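Local coordinates for protein HTP-2 (Caenorhabditis elegans, PDB 4TZM) that binds a closure-motif peptide of its partner HTP-3 through a HORMA domain and probably helps assemble the meiotic chromosome axis, at residues 17-21 with 22-26; 39-42 with 43-47; 53-56 with 57-60; 165-168 with 169-172; 173-176 with 177-181. All blocks are in the same frame, centred on the assembly; numbering follows the deposited sequence.

Interaction 1 (17-21 with 22-26)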
loop_
_atom_site.group_PDB
_atom_site.type_symbol
_atom_site.label_atom_id
_atom_site.label_comp_id
_atom_site.label_asym_id
_atom_site.label_seq_id
_atom_site.Cartn_x
_atom_site.Cartn_y
_atom_site.Cartn_z
ATOM N N ASP A 17 -3.246 1.172 -24.534
ATOM C CA ASP A 17 -3.509 1.409 -23.120
ATOM C C ASP A 17 -2.232 1.161 -22.323
ATOM O O ASP A 17 -2.035 0.090 -21.746
ATOM C CB ASP A 17 -4.635 0.517 -22.604
ATOM C CG ASP A 17 -4.880 0.692 -21.115
ATOM O OD1 ASP A 17 -4.617 1.795 -20.596
ATOM O OD2 ASP A 17 -5.322 -0.279 -20.462
ATOM N N ALA A 18 -1.362 2.162 -22.311
ATOM C CA ALA A 18 -0.093 2.086 -21.609
ATOM C C ALA A 18 0.420 3.486 -21.330
ATOM O O ALA A 18 0.092 4.431 -22.046
ATOM C CB ALA A 18 0.919 1.296 -22.422
ATOM N N ILE A 19 1.226 3.621 -20.286
ATOM C CA ILE A 19 1.769 4.921 -19.930
ATOM C C ILE A 19 3.079 5.189 -20.664
ATOM O O ILE A 19 4.030 4.412 -20.569
ATOM C CB ILE A 19 1.982 5.037 -18.411
ATOM C CG1 ILE A 19 0.625 5.120 -17.706
ATOM C CG2 ILE A 19 2.828 6.260 -18.073
ATOM C CD1 ILE A 19 0.655 4.696 -16.259
ATOM N N ASP A 20 3.111 6.286 -21.412
ATOM C CA ASP A 20 4.321 6.699 -22.108
ATOM C C ASP A 20 5.001 7.816 -21.327
ATOM O O ASP A 20 4.849 8.996 -21.645
ATOM C CB ASP A 20 4.001 7.157 -23.532
ATOM C CG ASP A 20 5.213 7.113 -24.444
ATOM O OD1 ASP A 20 6.044 6.194 -24.283
ATOM O OD2 ASP A 20 5.334 7.995 -25.320
ATOM N N ASP A 21 5.742 7.431 -20.292
ATOM C CA ASP A 21 6.429 8.388 -19.432
ATOM C C ASP A 21 7.702 7.767 -18.860
ATOM O O ASP A 21 7.663 6.695 -18.253
ATOM C CB ASP A 21 5.502 8.858 -18.305
ATOM C CG ASP A 21 6.147 9.906 -17.416
ATOM O OD1 ASP A 21 6.812 9.522 -16.433
ATOM O OD2 ASP A 21 5.985 11.112 -17.696
ATOM N N LYS A 22 8.825 8.448 -19.062
ATOM C CA LYS A 22 10.131 7.942 -18.651
ATOM C C LYS A 22 10.247 7.840 -17.129
ATOM O O LYS A 22 10.800 6.873 -16.598
ATOM C CB LYS A 22 11.240 8.837 -19.210
ATOM C CG LYS A 22 12.623 8.203 -19.210
ATOM C CD LYS A 22 12.610 6.850 -19.907
ATOM C CE LYS A 22 14.020 6.383 -20.236
ATOM N NZ LYS A 22 14.704 7.324 -21.167
ATOM N N THR A 23 9.711 8.841 -16.437
ATOM C CA THR A 23 9.767 8.900 -14.980
ATOM C C THR A 23 8.922 7.807 -14.333
ATOM O O THR A 23 9.360 7.149 -13.388
ATOM C CB THR A 23 9.292 10.268 -14.458
ATOM O OG1 THR A 23 10.007 11.317 -15.127
ATOM C CG2 THR A 23 9.517 10.370 -12.961
ATOM N N TRP A 24 7.710 7.620 -14.848
ATOM C CA TRP A 24 6.799 6.601 -14.334
ATOM C C TRP A 24 7.399 5.200 -14.436
ATOM O O TRP A 24 7.253 4.386 -13.525
ATOM C CB TRP A 24 5.461 6.655 -15.082
ATOM C CG TRP A 24 4.509 5.555 -14.699
ATOM C CD1 TRP A 24 4.348 4.355 -15.328
ATOM C CD2 TRP A 24 3.590 5.559 -13.599
ATOM N NE1 TRP A 24 3.385 3.609 -14.686
ATOM C CE2 TRP A 24 2.903 4.327 -13.621
ATOM C CE3 TRP A 24 3.279 6.484 -12.595
ATOM C CZ2 TRP A 24 1.926 3.995 -12.680
ATOM C CZ3 TRP A 24 2.308 6.154 -11.662
ATOM C CH2 TRP A 24 1.644 4.920 -11.710
ATOM N N SER A 25 8.087 4.930 -15.540
ATOM C CA SER A 25 8.625 3.596 -15.796
ATOM C C SER A 25 9.768 3.232 -14.851
ATOM O O SER A 25 10.162 2.071 -14.765
ATOM C CB SER A 25 9.099 3.484 -17.246
ATOM O OG SER A 25 8.019 3.639 -18.149
ATOM N N LYS A 26 10.290 4.224 -14.140
ATOM C CA LYS A 26 11.404 4.005 -13.228
ATOM C C LYS A 26 10.967 3.265 -11.964
ATOM O O LYS A 26 11.777 2.614 -11.304
ATOM C CB LYS A 26 12.051 5.342 -12.856
ATOM C CG LYS A 26 13.362 5.201 -12.107
ATOM C CD LYS A 26 13.784 6.506 -11.456
ATOM C CE LYS A 26 15.041 6.306 -10.622
ATOM N NZ LYS A 26 15.420 7.537 -9.874
#
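Ile-19 lays its CD1 methyl over one face of the Trp-24 indole, 3.6 Å from the centroid of the five-membered ring, a CH-pi contact slightly displaced toward the rim. The two side chains cross at about a right angle. Trp-24 holds CG anti to its backbone N (chi1 175°), which carries the indole inward from the turn; its NE1 bonds to Pro-29 O, the ring stacks with Phe-28, and Arg-168 and Met-171 of helix 164-185 pack against it. This is the tight side. Next to it, Asp-21 turns its carboxylate back over the turn, and OD1 accepts the amide of Trp-24 at 2.6 Å, met nearly head-on with an N-H...O angle of 160°. The backbone is gripped as well, since Ser-25 N donates to Asp-21 O at 3.3 Å, while Ser-25 OG is hydrogen-bonded to Ser-30 OG. The other side is looser: Lys-22 leads its bent chain away toward solvent, and Asp-20 is likewise exposed. The turn thus seems to be fixed by two chemistries: a carboxylate and a carbonyl accepting backbone amides, and an apolar face, built round the indole ring, against helix 164-185.

Interaction 2 (39-42 with 43-47); sequences SNFM and IRAIY
Phe-41 and Ala-45, one turn apart on helix 35-56, meet obliquely: ring atom CE2 lies 4.2 Å from the Ala-45 CB methyl. The ring gets there because CG stands anti to the backbone N (chi1 173°), which leans the aromatic group along the helix side. On another flank Asn-40 and Ile-43 run side by side and point the same way, with OD1 and the CD1 methyl just touching at 4.2 Å. Ile-43 also lays CG1 against the carbonyl of the previous turn, 3.2 Å from Ser-39 O. Two more side chains repeat this habit. Arg-44 CG rests 3.2 Å from Asn-40 O before the chain bends away and offers NE in a weak bond to Leu-27 O, and Ile-46 CG1 sits 3.1 Å from Met-42 O. In all three, the CG or CG1 atom lies beside its own backbone N. Underneath run the alpha-helical bonds, among them Ala-45 N to Phe-41 O at 2.8 Å. The faces are shared out among the neighbours: Phe-41 and Ala-45 are covered by Val-167 and Met-171 of helix 164-185, Ile-43 by Arg-94, Asp-98 and Lys-101 of helix 84-102, and Met-42 by His-240 and Ala-242 of strand 240-248, which makes this a central helix of the HORMA domain.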
loop_
_atom_site.group_PDB
_atom_site.type_symbol
_atom_site.label_atom_id
_atom_site.label_comp_id
_atom_site.label_asym_id
_atom_site.label_seq_id
_atom_site.Cartn_x
_atom_site.Cartn_y
_atom_site.Cartn_z
ATOM N N SER A 39 -0.794 -7.138 -10.894
ATOM C CA SER A 39 -0.303 -7.614 -9.614
ATOM C C SER A 39 1.081 -7.038 -9.319
ATOM O O SER A 39 1.392 -6.684 -8.180
ATOM C CB SER A 39 -0.256 -9.141 -9.616
ATOM O OG SER A 39 -0.047 -9.640 -8.313
ATOM N N ASN A 40 1.908 -6.942 -10.357
ATOM C CA ASN A 40 3.210 -6.309 -10.221
ATOM C C ASN A 40 3.054 -4.853 -9.839
ATOM O O ASN A 40 3.893 -4.293 -9.135
ATOM C CB ASN A 40 4.014 -6.424 -11.517
ATOM C CG ASN A 40 4.573 -7.815 -11.727
ATOM O OD1 ASN A 40 4.819 -8.536 -10.766
ATOM N ND2 ASN A 40 4.773 -8.200 -12.985
ATOM N N PHE A 41 1.974 -4.233 -10.302
ATOM C CA PHE A 41 1.747 -2.850 -9.942
ATOM C C PHE A 41 1.436 -2.703 -8.450
ATOM O O PHE A 41 1.921 -1.778 -7.809
ATOM C CB PHE A 41 0.618 -2.228 -10.767
ATOM C CG PHE A 41 0.251 -0.859 -10.293
ATOM C CD1 PHE A 41 0.996 0.238 -10.683
ATOM C CD2 PHE A 41 -0.795 -0.674 -9.406
ATOM C CE1 PHE A 41 0.687 1.499 -10.222
ATOM C CE2 PHE A 41 -1.106 0.580 -8.942
ATOM C CZ PHE A 41 -0.364 1.670 -9.350
ATOM N N MET A 42 0.620 -3.600 -7.901
ATOM C CA MET A 42 0.257 -3.515 -6.485
ATOM C C MET A 42 1.487 -3.682 -5.593
ATOM O O MET A 42 1.605 -3.037 -4.552
ATOM C CB MET A 42 -0.795 -4.568 -6.122
ATOM C CG MET A 42 -2.170 -4.347 -6.743
ATOM S SD MET A 42 -2.821 -2.691 -6.446
ATOM C CE MET A 42 -4.576 -3.008 -6.463
ATOM N N ILE A 43 2.394 -4.561 -6.010
ATOM C CA ILE A 43 3.656 -4.772 -5.308
ATOM C C ILE A 43 4.459 -3.474 -5.227
ATOM O O ILE A 43 4.955 -3.112 -4.161
ATOM C CB ILE A 43 4.498 -5.868 -5.999
ATOM C CG1 ILE A 43 3.707 -7.179 -6.050
ATOM C CG2 ILE A 43 5.824 -6.066 -5.283
ATOM C CD1 ILE A 43 4.475 -8.350 -6.613
ATOM N N ARG A 44 4.573 -2.775 -6.353
ATOM C CA ARG A 44 5.282 -1.503 -6.395
ATOM C C ARG A 44 4.522 -0.439 -5.606
ATOM O O ARG A 44 5.131 0.413 -4.968
ATOM C CB ARG A 44 5.497 -1.044 -7.841
ATOM C CG ARG A 44 6.143 -2.086 -8.752
ATOM C CD ARG A 44 7.491 -2.586 -8.229
ATOM N NE ARG A 44 8.548 -1.580 -8.324
ATOM C CZ ARG A 44 9.269 -1.156 -7.291
ATOM N NH1 ARG A 44 9.049 -1.655 -6.082
ATOM N NH2 ARG A 44 10.213 -0.239 -7.461
ATOM N N ALA A 45 3.193 -0.501 -5.641
ATOM C CA ALA A 45 2.357 0.449 -4.907
ATOM C C ALA A 45 2.531 0.316 -3.393
ATOM O O ALA A 45 2.622 1.316 -2.682
ATOM C CB ALA A 45 0.891 0.269 -5.284
ATOM N N ILE A 46 2.571 -0.919 -2.902
ATOM C CA ILE A 46 2.804 -1.168 -1.485
ATOM C C ILE A 46 4.147 -0.585 -1.065
ATOM O O ILE A 46 4.254 0.077 -0.033
ATOM C CB ILE A 46 2.779 -2.679 -1.155
ATOM C CG1 ILE A 46 1.391 -3.268 -1.424
ATOM C CG2 ILE A 46 3.170 -2.918 0.292
ATOM C CD1 ILE A 46 1.327 -4.786 -1.283
ATOM N N TYR A 47 5.167 -0.825 -1.882
ATOM C CA TYR A 47 6.520 -0.353 -1.598
ATOM C C TYR A 47 6.598 1.171 -1.555
ATOM O O TYR A 47 7.242 1.746 -0.677
ATOM C CB TYR A 47 7.496 -0.908 -2.645
ATOM C CG TYR A 47 8.877 -0.275 -2.645
ATOM C CD1 TYR A 47 9.855 -0.673 -1.735
ATOM C CD2 TYR A 47 9.208 0.707 -3.571
ATOM C CE1 TYR A 47 11.122 -0.095 -1.742
ATOM C CE2 TYR A 47 10.462 1.288 -3.585
ATOM C CZ TYR A 47 11.417 0.884 -2.672
ATOM O OH TYR A 47 12.666 1.465 -2.690
#

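Interaction 3 (53-56 with 57-60)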
loop_
_atom_site.group_PDB
_atom_site.type_symbol
_atom_site.label_atom_id
_atom_site.label_comp_id
_atom_site.label_asym_id
_atom_site.label_seq_id
_atom_site.Cartn_x
_atom_site.Cartn_y
_atom_site.Cartn_z
ATOM N N VAL A 53 4.790 6.763 3.817
ATOM C CA VAL A 53 4.226 6.865 5.160
ATOM C C VAL A 53 5.314 6.820 6.229
ATOM O O VAL A 53 5.332 7.656 7.135
ATOM C CB VAL A 53 3.211 5.747 5.445
ATOM C CG1 VAL A 53 2.720 5.845 6.882
ATOM C CG2 VAL A 53 2.046 5.828 4.475
ATOM N N LEU A 54 6.217 5.847 6.119
ATOM C CA LEU A 54 7.321 5.717 7.069
ATOM C C LEU A 54 8.160 6.992 7.138
ATOM O O LEU A 54 8.507 7.453 8.224
ATOM C CB LEU A 54 8.211 4.525 6.704
ATOM C CG LEU A 54 7.672 3.113 6.955
ATOM C CD1 LEU A 54 8.617 2.077 6.369
ATOM C CD2 LEU A 54 7.465 2.863 8.439
ATOM N N ARG A 55 8.476 7.569 5.983
ATOM C CA ARG A 55 9.306 8.769 5.949
ATOM C C ARG A 55 8.538 10.000 6.432
ATOM O O ARG A 55 8.987 10.703 7.335
ATOM C CB ARG A 55 9.848 9.009 4.538
ATOM C CG ARG A 55 10.548 10.351 4.359
ATOM C CD ARG A 55 11.849 10.432 5.147
ATOM N NE ARG A 55 12.052 11.778 5.675
ATOM C CZ ARG A 55 12.002 12.089 6.966
ATOM N NH1 ARG A 55 11.783 11.143 7.871
ATOM N NH2 ARG A 55 12.185 13.343 7.355
ATOM N N GLN A 56 7.376 10.242 5.832
ATOM C CA GLN A 56 6.595 11.450 6.101
ATOM C C GLN A 56 6.134 11.550 7.558
ATOM O O GLN A 56 6.006 12.647 8.098
ATOM C CB GLN A 56 5.387 11.511 5.158
ATOM C CG GLN A 56 5.204 12.847 4.444
ATOM C CD GLN A 56 6.384 13.217 3.563
ATOM O OE1 GLN A 56 6.896 12.392 2.805
ATOM N NE2 GLN A 56 6.823 14.466 3.662
ATOM N N ARG A 57 5.893 10.407 8.194
ATOM C CA ARG A 57 5.515 10.391 9.606
ATOM C C ARG A 57 6.749 10.362 10.503
ATOM O O ARG A 57 6.635 10.284 11.730
ATOM C CB ARG A 57 4.604 9.197 9.912
ATOM C CG ARG A 57 3.175 9.377 9.428
ATOM C CD ARG A 57 2.547 10.627 10.026
ATOM N NE ARG A 57 2.010 10.402 11.364
ATOM C CZ ARG A 57 1.853 11.357 12.275
ATOM N NH1 ARG A 57 2.206 12.605 11.999
ATOM N NH2 ARG A 57 1.351 11.066 13.468
ATOM N N ASN A 58 7.922 10.422 9.878
ATOM C CA ASN A 58 9.196 10.483 10.590
ATOM C C ASN A 58 9.417 9.252 11.473
ATOM O O ASN A 58 10.041 9.328 12.528
ATOM C CB ASN A 58 9.284 11.774 11.419
ATOM C CG ASN A 58 10.711 12.117 11.824
ATOM O OD1 ASN A 58 11.125 11.868 12.957
ATOM N ND2 ASN A 58 11.467 12.692 10.896
ATOM N N ILE A 59 8.892 8.115 11.024
ATOM C CA ILE A 59 9.068 6.853 11.725
ATOM C C ILE A 59 10.488 6.352 11.490
ATOM O O ILE A 59 11.120 5.789 12.384
ATOM C CB ILE A 59 8.037 5.809 11.260
ATOM C CG1 ILE A 59 6.620 6.313 11.547
ATOM C CG2 ILE A 59 8.269 4.469 11.936
ATOM C CD1 ILE A 59 5.522 5.327 11.172
ATOM N N LEU A 60 10.984 6.578 10.279
ATOM C CA LEU A 60 12.379 6.317 9.945
ATOM C C LEU A 60 13.027 7.579 9.385
ATOM O O LEU A 60 12.417 8.285 8.579
ATOM C CB LEU A 60 12.494 5.176 8.936
ATOM C CG LEU A 60 12.127 3.774 9.421
ATOM C CD1 LEU A 60 12.232 2.784 8.276
ATOM C CD2 LEU A 60 13.018 3.357 10.581
#
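Arg-55 reaches past the end of helix 35-56 to touch Leu-60 and Asn-58, and its path can be traced atom by atom. CB points away from the residues that follow. CG then stands anti to the backbone N (chi1 171°), and bends at chi2 and chi3 turn the chain back, so that CD comes 4.1 Å from Leu-60 O. At the tip NH1 gives that oxygen a weak hydrogen bond of 3.0 Å, poorly aligned at 128°. The amide ND2 of Asn-58 lies at the guanidinium edge, 3.4 Å from NH1; both are donors, and the two planes are turned 65° apart. Below lies a Schellman motif. Asn-58 adopts positive phi, its N bonding to Arg-55 O at 2.8 Å from above the carbonyl plane, while Ile-59 N meets Leu-54 O at 2.9 Å, nearly in line with the carbonyl. The apolar contact that usually accompanies this motif is present too, with Leu-54 CD2 and Ile-59 CG2 3.9 Å apart. Leu-54 also lies alongside Leu-60, their CD1 methyls touching. An alanine in place of Arg-55 takes away this guanidinium, and Leu-60 O would probably lose its weak side-chain donor and Asn-58 its neighbour. Arg-57 is anchored elsewhere, by Glu-187 O and a salt bridge to Glu-123. Asn-58, Ile-59 and Leu-60 pack against the bound peptide, so the chemistry of this helix end, backbone bonds closing the helix, apolar groups buried beside it and polar ones at the margin, helps shape part of the peptide-binding surface.

Interaction 4 (165-168 with 169-172)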
loop_
_atom_site.group_PDB
_atom_site.type_symbol
_atom_site.label_atom_id
_atom_site.label_comp_id
_atom_site.label_asym_id
_atom_site.label_seq_id
_atom_site.Cartn_x
_atom_site.Cartn_y
_atom_site.Cartn_z
ATOM N N GLU A 165 -3.655 5.323 -17.595
ATOM C CA GLU A 165 -3.546 6.723 -17.208
ATOM C C GLU A 165 -4.370 7.009 -15.954
ATOM O O GLU A 165 -3.945 7.784 -15.101
ATOM C CB GLU A 165 -3.966 7.643 -18.360
ATOM C CG GLU A 165 -2.951 7.719 -19.501
ATOM C CD GLU A 165 -1.711 8.532 -19.151
ATOM O OE1 GLU A 165 -1.722 9.225 -18.111
ATOM O OE2 GLU A 165 -0.726 8.480 -19.918
ATOM N N SER A 166 -5.531 6.371 -15.830
ATOM C CA SER A 166 -6.352 6.537 -14.632
ATOM C C SER A 166 -5.645 5.969 -13.402
ATOM O O SER A 166 -5.738 6.538 -12.315
ATOM C CB SER A 166 -7.725 5.878 -14.810
ATOM O OG SER A 166 -7.613 4.464 -14.827
ATOM N N VAL A 167 -4.931 4.860 -13.574
ATOM C CA VAL A 167 -4.169 4.274 -12.473
ATOM C C VAL A 167 -3.061 5.227 -12.021
ATOM O O VAL A 167 -2.864 5.440 -10.821
ATOM C CB VAL A 167 -3.553 2.907 -12.860
ATOM C CG1 VAL A 167 -2.750 2.347 -11.709
ATOM C CG2 VAL A 167 -4.641 1.925 -13.266
ATOM N N ARG A 168 -2.346 5.808 -12.983
ATOM C CA ARG A 168 -1.315 6.806 -12.682
ATOM C C ARG A 168 -1.898 8.005 -11.928
ATOM O O ARG A 168 -1.276 8.521 -11.001
ATOM C CB ARG A 168 -0.625 7.276 -13.970
ATOM C CG ARG A 168 0.413 8.394 -13.790
ATOM C CD ARG A 168 0.958 8.853 -15.145
ATOM N NE ARG A 168 1.867 9.995 -15.051
ATOM C CZ ARG A 168 1.481 11.267 -15.114
ATOM N NH1 ARG A 168 0.197 11.567 -15.261
ATOM N NH2 ARG A 168 2.375 12.241 -15.026
ATOM N N ASP A 169 -3.093 8.438 -12.326
ATOM C CA ASP A 169 -3.786 9.521 -11.628
ATOM C C ASP A 169 -4.125 9.124 -10.197
ATOM O O ASP A 169 -4.022 9.935 -9.276
ATOM C CB ASP A 169 -5.075 9.918 -12.356
ATOM C CG ASP A 169 -4.820 10.621 -13.675
ATOM O OD1 ASP A 169 -3.675 11.057 -13.921
ATOM O OD2 ASP A 169 -5.778 10.748 -14.469
ATOM N N GLN A 170 -4.554 7.877 -10.018
ATOM C CA GLN A 170 -4.918 7.378 -8.698
ATOM C C GLN A 170 -3.688 7.262 -7.806
ATOM O O GLN A 170 -3.767 7.478 -6.598
ATOM C CB GLN A 170 -5.621 6.021 -8.810
ATOM C CG GLN A 170 -7.036 6.079 -9.380
ATOM C CD GLN A 170 -7.539 4.720 -9.840
ATOM O OE1 GLN A 170 -6.784 3.749 -9.886
ATOM N NE2 GLN A 170 -8.819 4.646 -10.185
ATOM N N MET A 171 -2.550 6.925 -8.408
ATOM C CA MET A 171 -1.302 6.772 -7.660
ATOM C C MET A 171 -0.741 8.129 -7.245
ATOM O O MET A 171 -0.263 8.298 -6.122
ATOM C CB MET A 171 -0.271 6.006 -8.488
ATOM C CG MET A 171 1.121 5.967 -7.876
ATOM S SD MET A 171 1.137 5.217 -6.237
ATOM C CE MET A 171 0.465 3.610 -6.598
ATOM N N VAL A 172 -0.802 9.090 -8.160
ATOM C CA VAL A 172 -0.390 10.459 -7.879
ATOM C C VAL A 172 -1.237 11.061 -6.756
ATOM O O VAL A 172 -0.715 11.730 -5.863
ATOM C CB VAL A 172 -0.484 11.328 -9.148
ATOM C CG1 VAL A 172 -0.516 12.810 -8.796
ATOM C CG2 VAL A 172 0.670 11.008 -10.091
#
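Within the alpha-helix 164-185 of the HORMA domain, Glu-165 to Arg-168 hand their carbonyls to Asp-169 to Val-172 in regular i to i+4 bonds. Asp-169 N to Glu-165 O measures 3.0 Å and Val-172 N to Arg-168 O 2.9 Å, the latter nearly straight at 164°. Side chains of the second turn then fold down onto the same oxygens. Gln-170 keeps CG beside its backbone N (chi1 -72°), placing that atom 3.2 Å from Ser-166 O, and the extended remainder of the chain carries OE1 to the amide of Arg-236, where it is hydrogen-bonded. His-234 and Leu-235 of strand 228-235 pack along the same side chain, and Leu-235 also meets Met-171, tying this side of the helix to the sheet. Charges gather on another side. Arg-168 runs straight out from CG to NE, its aliphatic part covered by Ile-19 and Trp-24, and lies obliquely across Asp-169, their flat groups 63° apart. NH1 remains 4.1 Å from Asp-169 OD1, beyond a salt bridge, so the attraction is probably only a general one. Glu-165 OE1 lies 5.0 Å from the same OD1, and the arginine may partly offset these like charges. Ser-166 OG is bonded back to Gly-163 O in the turn before. Val-172 joins Arg-168 in packing on the loop residue Thr-71, and within the helix its CG2 methyl comes to 3.3 Å from Arg-168 O.

Interaction 5 (173-176 with 177-181)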
loop_
_atom_site.group_PDB
_atom_site.type_symbol
_atom_site.label_atom_id
_atom_site.label_comp_id
_atom_site.label_asym_id
_atom_site.label_seq_id
_atom_site.Cartn_x
_atom_site.Cartn_y
_atom_site.Cartn_z
ATOM N N THR A 173 -2.539 10.799 -6.796
ATOM C CA THR A 173 -3.461 11.270 -5.762
ATOM C C THR A 173 -3.132 10.701 -4.380
ATOM O O THR A 173 -3.149 11.422 -3.382
ATOM C CB THR A 173 -4.920 10.909 -6.118
ATOM O OG1 THR A 173 -5.360 11.734 -7.204
ATOM C CG2 THR A 173 -5.840 11.114 -4.921
ATOM N N ILE A 174 -2.830 9.407 -4.326
ATOM C CA ILE A 174 -2.550 8.740 -3.059
ATOM C C ILE A 174 -1.306 9.328 -2.392
ATOM O O ILE A 174 -1.335 9.675 -1.209
ATOM C CB ILE A 174 -2.374 7.214 -3.246
ATOM C CG1 ILE A 174 -3.743 6.537 -3.335
ATOM C CG2 ILE A 174 -1.571 6.613 -2.098
ATOM C CD1 ILE A 174 -3.672 5.042 -3.562
ATOM N N VAL A 175 -0.233 9.463 -3.167
ATOM C CA VAL A 175 1.039 9.968 -2.658
ATOM C C VAL A 175 0.954 11.438 -2.249
ATOM O O VAL A 175 1.529 11.842 -1.235
ATOM C CB VAL A 175 2.153 9.777 -3.695
ATOM C CG1 VAL A 175 3.476 10.301 -3.158
ATOM C CG2 VAL A 175 2.260 8.300 -4.056
ATOM N N ARG A 176 0.219 12.232 -3.021
ATOM C CA ARG A 176 -0.026 13.621 -2.650
ATOM C C ARG A 176 -0.822 13.698 -1.353
ATOM O O ARG A 176 -0.490 14.473 -0.461
ATOM C CB ARG A 176 -0.764 14.367 -3.766
ATOM C CG ARG A 176 0.156 14.995 -4.803
ATOM C CD ARG A 176 -0.587 16.003 -5.671
ATOM N NE ARG A 176 0.312 17.024 -6.207
ATOM C CZ ARG A 176 0.858 16.984 -7.418
ATOM N NH1 ARG A 176 0.594 15.974 -8.236
ATOM N NH2 ARG A 176 1.666 17.959 -7.814
ATOM N N SER A 177 -1.867 12.884 -1.245
ATOM C CA SER A 177 -2.699 12.882 -0.047
ATOM C C SER A 177 -1.912 12.422 1.179
ATOM O O SER A 177 -2.074 12.973 2.263
ATOM C CB SER A 177 -3.933 11.999 -0.249
ATOM O OG SER A 177 -4.856 12.613 -1.136
ATOM N N VAL A 178 -1.055 11.420 1.004
ATOM C CA VAL A 178 -0.205 10.954 2.094
ATOM C C VAL A 178 0.722 12.070 2.568
ATOM O O VAL A 178 0.758 12.393 3.757
ATOM C CB VAL A 178 0.631 9.721 1.684
ATOM C CG1 VAL A 178 1.774 9.498 2.662
ATOM C CG2 VAL A 178 -0.251 8.490 1.611
ATOM N N GLN A 179 1.458 12.667 1.634
ATOM C CA GLN A 179 2.357 13.766 1.970
ATOM C C GLN A 179 1.611 14.933 2.603
ATOM O O GLN A 179 2.123 15.577 3.511
ATOM C CB GLN A 179 3.109 14.242 0.730
ATOM C CG GLN A 179 4.062 13.201 0.171
ATOM C CD GLN A 179 4.708 13.637 -1.123
ATOM O OE1 GLN A 179 4.303 14.630 -1.727
ATOM N NE2 GLN A 179 5.724 12.896 -1.559
ATOM N N PHE A 180 0.397 15.201 2.133
ATOM C CA PHE A 180 -0.388 16.294 2.695
ATOM C C PHE A 180 -0.924 15.937 4.083
ATOM O O PHE A 180 -0.855 16.747 5.008
ATOM C CB PHE A 180 -1.539 16.673 1.766
ATOM C CG PHE A 180 -2.525 17.616 2.388
ATOM C CD1 PHE A 180 -2.219 18.957 2.546
ATOM C CD2 PHE A 180 -3.756 17.158 2.825
ATOM C CE1 PHE A 180 -3.125 19.823 3.127
ATOM C CE2 PHE A 180 -4.666 18.020 3.406
ATOM C CZ PHE A 180 -4.350 19.353 3.558
ATOM N N LEU A 181 -1.456 14.723 4.219
ATOM C CA LEU A 181 -1.978 14.226 5.492
ATOM C C LEU A 181 -0.925 14.233 6.600
ATOM O O LEU A 181 -1.169 14.724 7.706
ATOM C CB LEU A 181 -2.522 12.804 5.323
ATOM C CG LEU A 181 -2.947 12.030 6.573
ATOM C CD1 LEU A 181 -4.101 12.731 7.266
ATOM C CD2 LEU A 181 -3.320 10.597 6.219
#
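Thr-173 O is held twice by Ser-177, by its amide N at 2.9 Å and by its hydroxyl OG at 3.1 Å. The two donors come from opposite faces of the carbonyl plane, N tilted 26° from it and OG 34°. With OG beside its own backbone N (chi1 -72°), the hydroxyl folds back along helix 164-185 and spends its proton inside the helix. An alanine here removes OG, and Thr-173 O would probably be left with the amide as its one donor from this residue. Next to it the contacts are largely apolar. Val-178 brings CG2 to 3.2 Å from Ile-174 O, and its side chain packs on Ala-52 and Val-53 of helix 35-56. Val-175 and Gln-179 lie side by side, pointing the same way, with CG1 3.8 Å from NE2; the amide nitrogen itself is bonded to Ser-75 O. Thr-173 repeats the serine's trick one turn earlier, its OG1 donating to Asp-169 O. Arg-176 and Phe-180, by contrast, stand on the exposed flank, joined by the main-chain bond from Phe-180 N to Arg-176 O at 2.8 Å. Hydroxyls that bond back to their own helix thus probably satisfy their polar atoms locally, while the longer amide of Gln-179 ties the helix to Ser-75 of strand 75-79.

Interactions 2 and 3 are buried, 2 lying nearest the centre of the chain; 1, 4 and 5 are partly buried. Helix 35-56 carries 2 and 3, while 4 and 5 share helix 164-185 and adjoin in sequence. Phe-41 and Ala-45 bring interaction 2 against interaction 4, and Val-53 and Gln-56 bring interaction 3 against interaction 5, so two helices are matched along their length. Interaction 1 covers the far end, where Trp-24 touches both Phe-41 and Arg-168. It is a turn in a loop, and interaction 3 the C-terminal end of a helix; both rely on bonds that bridge a turn. Interactions 4 and 5 pair regular helical bonds with apolar inner faces and mostly polar outer ones, Phe-180 excepted.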